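PDB 5IWZ: synaptonemal complex protein 2 from Mus musculus, which is a major component of the axial and lateral elements of meiotic synaptonemal complexes, required for normal chromosome synapsis and for insertion of SYCP3 into these complexes. Local coordinates for residues A[41-46]-A[77-82]; A[45-50]-A[94-99]; A[55-60]-A[70-75]; A[153-158]-A[177-182]. All coordinates share one frame; numbering follows the deposited sequence.

Interaction 1 of 4, residues A[41-46]-A[77-82]; sequences VKIKCS and GRCSKN
N82 binds the 41-46 segment twice, once through its side chain and once through its backbone. The side-chain bond is the shorter: ND2 donates a hydrogen bond to V41 O at 2.6 Å, with the donor lying in the carbonyl plane and the acceptor close to the plane of the amide. CG stands anti to the carbonyl carbon of N82 (chi1 -69°), which brings CG to the V41 side of the residue. The backbone bond runs from I43 N to N82 O at 2.8 Å and is nearly straight, 169° at the hydrogen. An alanine at N82 would probably leave V41 O without this donor and free the 41-42 backbone to shift, although the bond from I43 N could remain.

That backbone bond starts a parallel strand pairing. I43 and C45 go on to bond with F84, so strand 43-45 forms one edge of a small three-stranded sheet, next to strand 83-85. Two helices, 49-63 and 66-79, join these parallel strands within the armadillo-repeat-like domain, and the contact lies where the second of them gives way to strand 83-85. Here N82 N bonds back to C79 O at 3.0 Å, linking the two residues of this segment that touch 41-46.

The apolar part is small and buried. I43 carries CD1 out on an extended branch (chi2 170°) to C79, meeting CB at 3.8 Å while C79 SG stands 4.1 Å from the same I43 CD1. L13 of helix 13-23 touches both I43 and C79.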
# COMPACT_ATOMS: atom_id res chain seq x y z
N VAL A 41 -15.56 28.69 -2.60
CA VAL A 41 -14.67 29.50 -1.77
C VAL A 41 -13.29 29.64 -2.42
O VAL A 41 -12.74 28.68 -2.98
CB VAL A 41 -14.54 28.91 -0.36
CG1 VAL A 41 -13.75 29.86 0.56
CG2 VAL A 41 -15.91 28.63 0.22
N LYS A 42 -12.73 30.84 -2.31
CA LYS A 42 -11.39 31.16 -2.79
C LYS A 42 -10.50 31.44 -1.59
O LYS A 42 -10.78 32.35 -0.80
CB LYS A 42 -11.42 32.36 -3.73
CG LYS A 42 -12.31 32.14 -4.94
CD LYS A 42 -12.15 33.22 -5.98
CE LYS A 42 -12.37 32.64 -7.35
NZ LYS A 42 -12.88 31.24 -7.25
N ILE A 43 -9.43 30.66 -1.46
CA ILE A 43 -8.45 30.84 -0.39
C ILE A 43 -7.25 31.57 -0.97
O ILE A 43 -6.57 31.05 -1.86
CB ILE A 43 -8.03 29.50 0.22
CG1 ILE A 43 -9.26 28.69 0.63
CG2 ILE A 43 -7.12 29.75 1.41
CD1 ILE A 43 -8.94 27.24 1.03
N LYS A 44 -7.00 32.77 -0.47
CA LYS A 44 -5.86 33.55 -0.93
C LYS A 44 -4.62 33.13 -0.17
O LYS A 44 -4.61 33.14 1.07
CB LYS A 44 -6.13 35.04 -0.76
CG LYS A 44 -4.88 35.89 -0.89
CD LYS A 44 -4.80 36.95 0.20
CE LYS A 44 -3.41 37.58 0.23
NZ LYS A 44 -2.37 36.61 0.71
N CYS A 45 -3.57 32.78 -0.90
CA CYS A 45 -2.29 32.43 -0.31
C CYS A 45 -1.17 33.22 -0.97
O CYS A 45 -1.27 33.63 -2.13
CB CYS A 45 -2.00 30.93 -0.44
SG CYS A 45 -3.12 29.95 0.52
N SER A 46 -0.09 33.39 -0.23
CA SER A 46 1.02 34.20 -0.70
C SER A 46 2.03 33.38 -1.49
O SER A 46 1.97 32.15 -1.55
CB SER A 46 1.72 34.87 0.47
OG SER A 46 2.54 33.93 1.13
N GLY A 77 -4.04 19.06 0.69
CA GLY A 77 -4.80 18.33 -0.32
C GLY A 77 -6.27 18.74 -0.37
O GLY A 77 -6.82 18.96 -1.45
N ARG A 78 -6.92 18.81 0.80
CA ARG A 78 -8.34 19.16 0.83
C ARG A 78 -8.59 20.53 0.22
O ARG A 78 -9.62 20.76 -0.43
CB ARG A 78 -8.87 19.16 2.27
CG ARG A 78 -9.16 17.80 2.88
CD ARG A 78 -10.09 17.92 4.11
NE ARG A 78 -10.08 19.26 4.68
CZ ARG A 78 -11.16 20.01 4.89
NH1 ARG A 78 -12.36 19.54 4.58
NH2 ARG A 78 -11.06 21.22 5.41
N CYS A 79 -7.69 21.47 0.46
CA CYS A 79 -7.88 22.83 -0.01
C CYS A 79 -7.22 23.08 -1.36
O CYS A 79 -7.28 24.21 -1.85
CB CYS A 79 -7.34 23.83 1.02
SG CYS A 79 -8.05 23.60 2.66
N SER A 80 -6.61 22.05 -1.97
CA SER A 80 -5.68 22.28 -3.08
C SER A 80 -6.36 22.99 -4.25
O SER A 80 -5.76 23.88 -4.88
CB SER A 80 -5.08 20.96 -3.54
OG SER A 80 -6.07 20.10 -4.07
N LYS A 81 -7.60 22.64 -4.55
CA LYS A 81 -8.32 23.17 -5.70
C LYS A 81 -9.04 24.47 -5.41
O LYS A 81 -9.77 24.97 -6.27
CB LYS A 81 -9.28 22.10 -6.22
CG LYS A 81 -8.50 20.89 -6.71
CD LYS A 81 -9.38 19.76 -7.21
CE LYS A 81 -8.50 18.69 -7.84
NZ LYS A 81 -9.30 17.66 -8.57
N ASN A 82 -8.84 25.07 -4.23
CA ASN A 82 -9.45 26.34 -3.88
C ASN A 82 -8.42 27.39 -3.50
O ASN A 82 -8.80 28.49 -3.09
CB ASN A 82 -10.44 26.16 -2.72
CG ASN A 82 -11.67 25.38 -3.13
OD1 ASN A 82 -11.69 24.15 -3.09
ND2 ASN A 82 -12.71 26.10 -3.53

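Interaction 2 of 4, residues A[45-50]-A[94-99]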
# COMPACT_ATOMS: atom_id res chain seq x y z
N CYS A 45 -3.57 32.78 -0.90
CA CYS A 45 -2.29 32.43 -0.31
C CYS A 45 -1.17 33.22 -0.97
O CYS A 45 -1.27 33.63 -2.13
CB CYS A 45 -2.00 30.93 -0.44
SG CYS A 45 -3.12 29.95 0.52
N SER A 46 -0.09 33.39 -0.23
CA SER A 46 1.02 34.20 -0.70
C SER A 46 2.03 33.38 -1.49
O SER A 46 1.97 32.15 -1.55
CB SER A 46 1.72 34.87 0.47
OG SER A 46 2.54 33.93 1.13
N LYS A 47 2.98 34.10 -2.08
CA LYS A 47 4.10 33.51 -2.79
C LYS A 47 4.99 32.69 -1.87
O LYS A 47 5.68 31.76 -2.32
CB LYS A 47 4.91 34.63 -3.46
CG LYS A 47 5.82 34.22 -4.57
CD LYS A 47 5.05 34.00 -5.87
CE LYS A 47 6.00 33.94 -7.07
NZ LYS A 47 5.43 33.10 -8.17
N GLN A 48 4.99 33.01 -0.57
CA GLN A 48 5.79 32.30 0.43
C GLN A 48 5.04 31.15 1.10
O GLN A 48 5.57 30.56 2.05
CB GLN A 48 6.27 33.28 1.50
CG GLN A 48 7.32 34.28 1.03
CD GLN A 48 6.74 35.40 0.18
OE1 GLN A 48 5.74 36.03 0.55
NE2 GLN A 48 7.36 35.66 -0.96
N PHE A 49 3.82 30.83 0.66
CA PHE A 49 3.06 29.75 1.28
C PHE A 49 3.81 28.43 1.22
O PHE A 49 3.91 27.71 2.23
CB PHE A 49 1.69 29.62 0.60
CG PHE A 49 0.74 28.65 1.28
CD1 PHE A 49 0.41 28.79 2.62
CD2 PHE A 49 0.15 27.62 0.56
CE1 PHE A 49 -0.46 27.91 3.24
CE2 PHE A 49 -0.74 26.74 1.18
CZ PHE A 49 -1.04 26.90 2.52
N LEU A 50 4.38 28.08 0.05
CA LEU A 50 5.09 26.81 -0.08
C LEU A 50 6.28 26.73 0.87
O LEU A 50 6.53 25.68 1.48
CB LEU A 50 5.54 26.61 -1.53
CG LEU A 50 6.37 25.36 -1.81
CD1 LEU A 50 5.62 24.06 -1.42
CD2 LEU A 50 6.83 25.28 -3.29
N MET A 94 2.45 26.40 -7.01
CA MET A 94 3.36 25.69 -6.13
C MET A 94 4.17 24.65 -6.90
O MET A 94 5.35 24.44 -6.61
CB MET A 94 2.60 25.06 -4.96
CG MET A 94 2.14 26.11 -3.96
SD MET A 94 1.53 25.43 -2.39
CE MET A 94 0.01 24.66 -2.93
N ILE A 95 3.55 24.00 -7.89
CA ILE A 95 4.29 23.09 -8.76
C ILE A 95 5.40 23.85 -9.46
O ILE A 95 6.55 23.39 -9.52
CB ILE A 95 3.36 22.41 -9.77
CG1 ILE A 95 2.46 21.40 -9.08
CG2 ILE A 95 4.15 21.71 -10.86
CD1 ILE A 95 1.34 20.96 -9.97
N LYS A 96 5.09 25.05 -9.97
CA LYS A 96 6.11 25.87 -10.61
C LYS A 96 7.15 26.38 -9.62
O LYS A 96 8.29 26.68 -10.03
CB LYS A 96 5.45 27.04 -11.37
CG LYS A 96 5.32 28.34 -10.58
CD LYS A 96 5.05 29.56 -11.48
CE LYS A 96 5.09 30.86 -10.66
NZ LYS A 96 6.40 31.08 -9.98
N GLN A 97 6.81 26.47 -8.34
CA GLN A 97 7.78 26.86 -7.31
C GLN A 97 8.60 25.68 -6.81
O GLN A 97 9.52 25.88 -6.01
CB GLN A 97 7.07 27.54 -6.13
CG GLN A 97 6.52 28.92 -6.43
CD GLN A 97 5.77 29.52 -5.24
OE1 GLN A 97 4.64 29.13 -4.96
NE2 GLN A 97 6.40 30.46 -4.55
N GLY A 98 8.27 24.46 -7.24
CA GLY A 98 9.07 23.28 -6.93
C GLY A 98 8.44 22.35 -5.92
O GLY A 98 9.16 21.65 -5.19
N LEU A 99 7.10 22.31 -5.87
CA LEU A 99 6.41 21.53 -4.83
C LEU A 99 6.79 20.05 -4.88
O LEU A 99 6.96 19.41 -3.84
CB LEU A 99 4.90 21.70 -4.96
CG LEU A 99 3.99 20.70 -4.22
CD1 LEU A 99 4.22 20.74 -2.70
CD2 LEU A 99 2.54 20.98 -4.57
O HOH W 1 3.68 29.59 -2.33
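Q97 and L50 meet where a Schellman motif closing helix 90-97 faces the start of helix 49-63. G98 has positive phi (107°), and L99 N and G98 N bond back to M94 O and I95 O. On the other segment, S46 OG makes a weak capping bond with Q48 N. Q97 NE2 bonds to K47 O at 2.7 Å, in the carbonyl plane and on a lone pair. A water accepts from L50 N at 2.9 Å; Q97 OE1 and S46 O are both within its donating reach, though it may not serve every nearby acceptor at once. Alongside these polar bonds L50, its CG anti to the backbone N (chi1 176°) and so carried toward 94-99, splits its branches: CD2 packs on Q97 CB at 3.6 Å, CD1 on L99 CD1 at 3.8 Å. M94 SD lies 3.9 Å from F49 CD2, an oblique Met-aromatic contact, while C45 SG sits over the centre of one face of that ring. With NE2 bonded and OE1 within reach of the water, the Q97 amide is probably held in this rotation. The 2.9 Å approach of K47 NZ to K96 NZ is doubtful as modelled, since two charged amines so near would probably repel.

Interaction 3 of 4, residues A[55-60]-A[70-75]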
# COMPACT_ATOMS: atom_id res chain seq x y z
N ASP A 55 8.86 24.50 5.67
CA ASP A 55 9.43 24.72 7.00
C ASP A 55 8.67 23.93 8.06
O ASP A 55 9.27 23.25 8.90
CB ASP A 55 9.42 26.21 7.34
CG ASP A 55 10.46 27.02 6.54
OD1 ASP A 55 11.11 26.46 5.64
OD2 ASP A 55 10.59 28.24 6.82
N LEU A 56 7.35 24.02 8.04
CA LEU A 56 6.55 23.37 9.08
C LEU A 56 6.63 21.85 8.99
O LEU A 56 6.85 21.17 10.00
CB LEU A 56 5.11 23.88 8.98
CG LEU A 56 4.10 23.33 9.98
CD1 LEU A 56 4.57 23.90 11.31
CD2 LEU A 56 2.68 23.85 9.64
N ILE A 57 6.53 21.29 7.78
CA ILE A 57 6.55 19.82 7.65
C ILE A 57 7.90 19.24 8.05
O ILE A 57 7.97 18.24 8.77
CB ILE A 57 6.14 19.42 6.23
CG1 ILE A 57 4.63 19.60 6.04
CG2 ILE A 57 6.57 17.99 5.94
CD1 ILE A 57 4.21 19.55 4.58
N CYS A 58 9.00 19.88 7.61
CA CYS A 58 10.33 19.39 7.99
C CYS A 58 10.55 19.47 9.50
O CYS A 58 11.15 18.57 10.10
CB CYS A 58 11.41 20.20 7.25
SG CYS A 58 11.48 19.87 5.45
N ARG A 59 10.08 20.54 10.13
CA ARG A 59 10.22 20.64 11.58
C ARG A 59 9.46 19.52 12.29
O ARG A 59 10.00 18.86 13.18
CB ARG A 59 9.71 21.98 12.08
CG ARG A 59 9.75 22.08 13.59
CD ARG A 59 9.09 23.37 14.03
NE ARG A 59 7.67 23.21 14.35
CZ ARG A 59 6.84 24.24 14.45
NH1 ARG A 59 7.30 25.47 14.25
NH2 ARG A 59 5.55 24.06 14.75
N GLU A 60 8.19 19.33 11.94
CA GLU A 60 7.39 18.29 12.59
C GLU A 60 7.95 16.90 12.32
O GLU A 60 7.94 16.04 13.20
CB GLU A 60 5.93 18.40 12.15
CG GLU A 60 5.26 19.71 12.61
CD GLU A 60 5.39 19.93 14.13
OE1 GLU A 60 5.98 20.95 14.56
OE2 GLU A 60 4.94 19.06 14.91
N SER A 70 0.55 14.44 9.29
CA SER A 70 -0.68 14.01 8.61
C SER A 70 -1.68 15.15 8.49
O SER A 70 -2.27 15.36 7.42
CB SER A 70 -1.34 12.84 9.36
OG SER A 70 -0.76 11.58 9.02
N SER A 71 -1.92 15.87 9.59
CA SER A 71 -2.93 16.93 9.57
C SER A 71 -2.54 18.03 8.58
O SER A 71 -3.40 18.58 7.89
CB SER A 71 -3.16 17.49 10.98
OG SER A 71 -2.09 18.32 11.42
N ILE A 72 -1.25 18.34 8.47
CA ILE A 72 -0.82 19.35 7.50
C ILE A 72 -1.04 18.84 6.07
O ILE A 72 -1.58 19.56 5.22
CB ILE A 72 0.65 19.75 7.72
CG1 ILE A 72 0.85 20.35 9.12
CG2 ILE A 72 1.06 20.74 6.67
CD1 ILE A 72 2.29 20.20 9.67
N LEU A 73 -0.61 17.61 5.79
CA LEU A 73 -0.72 17.08 4.43
C LEU A 73 -2.17 17.02 3.98
O LEU A 73 -2.48 17.29 2.82
CB LEU A 73 -0.09 15.68 4.35
CG LEU A 73 1.42 15.64 4.56
CD1 LEU A 73 1.84 14.21 4.85
CD2 LEU A 73 2.13 16.17 3.32
N ILE A 74 -3.07 16.67 4.91
CA ILE A 74 -4.49 16.59 4.58
C ILE A 74 -5.06 17.98 4.29
O ILE A 74 -5.88 18.15 3.38
CB ILE A 74 -5.24 15.88 5.72
CG1 ILE A 74 -4.94 14.36 5.67
CG2 ILE A 74 -6.74 16.14 5.67
CD1 ILE A 74 -5.32 13.61 6.97
N SER A 75 -4.62 18.99 5.04
CA SER A 75 -5.10 20.36 4.83
C SER A 75 -4.73 20.87 3.44
O SER A 75 -5.55 21.52 2.77
CB SER A 75 -4.54 21.30 5.90
OG SER A 75 -4.82 20.80 7.20
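I72 reaches between L56 and I57, and these apolar side chains make most of the contact. Its CD1 comes to 3.6 Å from L56 CG and 3.7 Å from L56 CD2. Its other branch, CG2, lies 3.8 Å from I57 CG1, the two isoleucines lying alongside each other and pointing opposite ways. The first torsion of I72 (chi1 -61°) leaves CG2 anti to the backbone N, on the side of I57, while CG1 leads toward L56. I57 CD1 extends the layer to L73 CD2 at 4.2 Å, the two side chains crossing at about a right angle. An alanine at I72 would probably open a gap between L56 and I57, leaving both less firmly packed against helix 66-79.

The polar groups lie beside this layer, and no hydrogen bond joins the two segments. R59 grips E60 side-on: NE meets OE1 at 2.8 Å and R59 NH2 meets the same OE1 at 3.1 Å, with OE1 nearly in the guanidinium plane. L56 CD1 rests against one face of that guanidinium, toward its rim. E60 OE1 also takes a salt bridge from K63, and R59 bonds to the backbone of helix 13-23 at A20 and L21.

The axes of 55-60 and 70-75 run roughly antiparallel (155°), with a closest approach of 10.5 Å. Helices 49-63 and 66-79 therefore form a helical hairpin, the building element expected of an armadillo-repeat-like domain.

Interaction 4 of 4, residues A[153-158]-A[177-182]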
# COMPACT_ATOMS: atom_id res chain seq x y z
N SER A 153 10.36 11.55 -10.29
CA SER A 153 10.97 11.58 -8.96
C SER A 153 10.60 10.38 -8.11
O SER A 153 11.45 9.86 -7.38
CB SER A 153 10.57 12.87 -8.25
OG SER A 153 10.96 13.99 -9.03
N PHE A 154 9.34 9.93 -8.16
CA PHE A 154 8.84 8.99 -7.16
C PHE A 154 8.81 7.53 -7.59
O PHE A 154 8.87 6.67 -6.72
CB PHE A 154 7.45 9.41 -6.67
CG PHE A 154 7.50 10.39 -5.52
CD1 PHE A 154 7.69 9.93 -4.22
CD2 PHE A 154 7.41 11.75 -5.74
CE1 PHE A 154 7.75 10.81 -3.16
CE2 PHE A 154 7.47 12.65 -4.68
CZ PHE A 154 7.64 12.18 -3.39
N ILE A 155 8.77 7.21 -8.91
CA ILE A 155 8.92 5.82 -9.33
C ILE A 155 10.20 5.19 -8.77
O ILE A 155 10.13 4.09 -8.22
CB ILE A 155 8.82 5.70 -10.86
CG1 ILE A 155 7.44 6.11 -11.35
CG2 ILE A 155 9.13 4.28 -11.30
CD1 ILE A 155 6.34 5.31 -10.79
N PRO A 156 11.38 5.83 -8.88
CA PRO A 156 12.57 5.22 -8.25
C PRO A 156 12.49 5.15 -6.73
O PRO A 156 12.98 4.17 -6.14
CB PRO A 156 13.73 6.12 -8.71
CG PRO A 156 13.11 7.34 -9.28
CD PRO A 156 11.75 6.95 -9.76
N GLN A 157 11.90 6.15 -6.08
CA GLN A 157 11.78 6.13 -4.62
C GLN A 157 10.92 4.96 -4.16
O GLN A 157 11.25 4.26 -3.20
CB GLN A 157 11.14 7.44 -4.12
CG GLN A 157 11.97 8.70 -4.34
CD GLN A 157 13.08 8.86 -3.32
OE1 GLN A 157 13.07 8.21 -2.27
NE2 GLN A 157 14.06 9.71 -3.63
N ILE A 158 9.78 4.76 -4.82
CA ILE A 158 8.86 3.70 -4.41
C ILE A 158 9.49 2.32 -4.64
O ILE A 158 9.40 1.44 -3.77
CB ILE A 158 7.52 3.85 -5.14
CG1 ILE A 158 6.86 5.16 -4.68
CG2 ILE A 158 6.61 2.62 -4.88
CD1 ILE A 158 5.55 5.49 -5.38
N LYS A 177 1.01 0.27 -4.47
CA LYS A 177 -0.28 0.42 -5.14
C LYS A 177 -0.44 1.81 -5.73
O LYS A 177 -1.01 1.97 -6.82
CB LYS A 177 -1.40 0.08 -4.16
CG LYS A 177 -2.65 0.88 -4.29
CD LYS A 177 -3.69 0.41 -3.26
CE LYS A 177 -3.11 0.44 -1.85
NZ LYS A 177 -3.76 -0.53 -0.91
N LYS A 178 0.06 2.84 -5.05
CA LYS A 178 0.08 4.17 -5.64
C LYS A 178 0.96 4.20 -6.88
O LYS A 178 0.64 4.89 -7.85
CB LYS A 178 0.56 5.19 -4.61
CG LYS A 178 -0.41 5.46 -3.48
CD LYS A 178 -1.57 6.32 -3.96
CE LYS A 178 -2.41 6.84 -2.81
NZ LYS A 178 -3.12 5.75 -2.08
N MET A 179 2.07 3.45 -6.88
CA MET A 179 2.92 3.43 -8.07
C MET A 179 2.22 2.79 -9.26
O MET A 179 2.31 3.30 -10.39
CB MET A 179 4.24 2.71 -7.78
CG MET A 179 5.06 2.50 -9.07
SD MET A 179 6.75 1.95 -8.83
CE MET A 179 6.51 0.22 -8.44
N ASN A 180 1.52 1.67 -9.03
CA ASN A 180 0.80 1.01 -10.11
C ASN A 180 -0.35 1.87 -10.63
O ASN A 180 -0.64 1.85 -11.83
CB ASN A 180 0.31 -0.38 -9.65
CG ASN A 180 1.43 -1.41 -9.73
OD1 ASN A 180 2.22 -1.36 -10.66
ND2 ASN A 180 1.54 -2.29 -8.74
N LEU A 181 -0.97 2.66 -9.76
CA LEU A 181 -1.95 3.64 -10.21
C LEU A 181 -1.32 4.70 -11.10
O LEU A 181 -1.88 5.08 -12.13
CB LEU A 181 -2.62 4.26 -8.98
CG LEU A 181 -3.66 5.37 -9.16
CD1 LEU A 181 -4.96 4.77 -9.65
CD2 LEU A 181 -3.86 6.09 -7.84
N MET A 182 -0.13 5.18 -10.73
CA MET A 182 0.54 6.20 -11.54
C MET A 182 0.93 5.63 -12.90
O MET A 182 0.79 6.30 -13.94
CB MET A 182 1.77 6.73 -10.81
CG MET A 182 1.43 7.42 -9.50
SD MET A 182 2.77 8.33 -8.72
CE MET A 182 4.12 7.17 -8.70
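I155 inserts its CD1 between two methionines, M179 and M182, between two roughly antiparallel helices (143°) of the armadillo-repeat-like domain. That methyl sits 3.5 Å from M179 CG and 3.6 Å from M182 CE. I155 is bent at chi2 (-60°), which swings CD1 toward the methionines, and the side chain crosses M179 at about a right angle. One turn on, I158 fills the neighbouring position. Its CG2 packs 3.7 Å from M179 CB, and its CD1 meets M182 CE tip to tip at 4.0 Å. M182 is bent at chi3 (-50°), so a single terminal methyl touches both isoleucines. M179 SD lies 4.0 Å from I158 CG2. The whole contact is apolar and buried, with no hydrogen bond between the segments.

Behind this shell the axes of segments 153-158 and 177-182, on helices 144-163 and 169-185, come to 10.2 Å. Further helices complete the surroundings: M199 touches I155, M206 and A225 touch M179, and M137 touches M182. Outside the contact, polar side chains tie each helix to others; Q157 bonds to E108 and K111, and N180 ND2 to G221 O. P156 follows I155 directly and, having no N-H, kinks the first helix there, yet the regular pattern resumes two residues later with I158 N bonded to F154 O at 2.8 Å.

All four contacts lie in the armadillo-repeat-like domain, and three lie close together in its N-terminal part. Helix 49-63 serves interactions 2 and 3, helix 66-79 serves 1 and 3, and interactions 1 and 2 start from the same stretch around C45 and S46. Along the chain interaction 3 nests inside the loops closed by both 1 and 2. Interaction 4 follows in series on another helix pair, its centre 21 to 26 Å from the others and much nearer the middle of the chain. Chemistry changes with place: interactions 3 and 4, between helix flanks, are buried and purely apolar across the contact; 1 is buried but hydrogen-bonded beside a sheet edge, and partly buried 2 joins helix ends with amide, water and lysines.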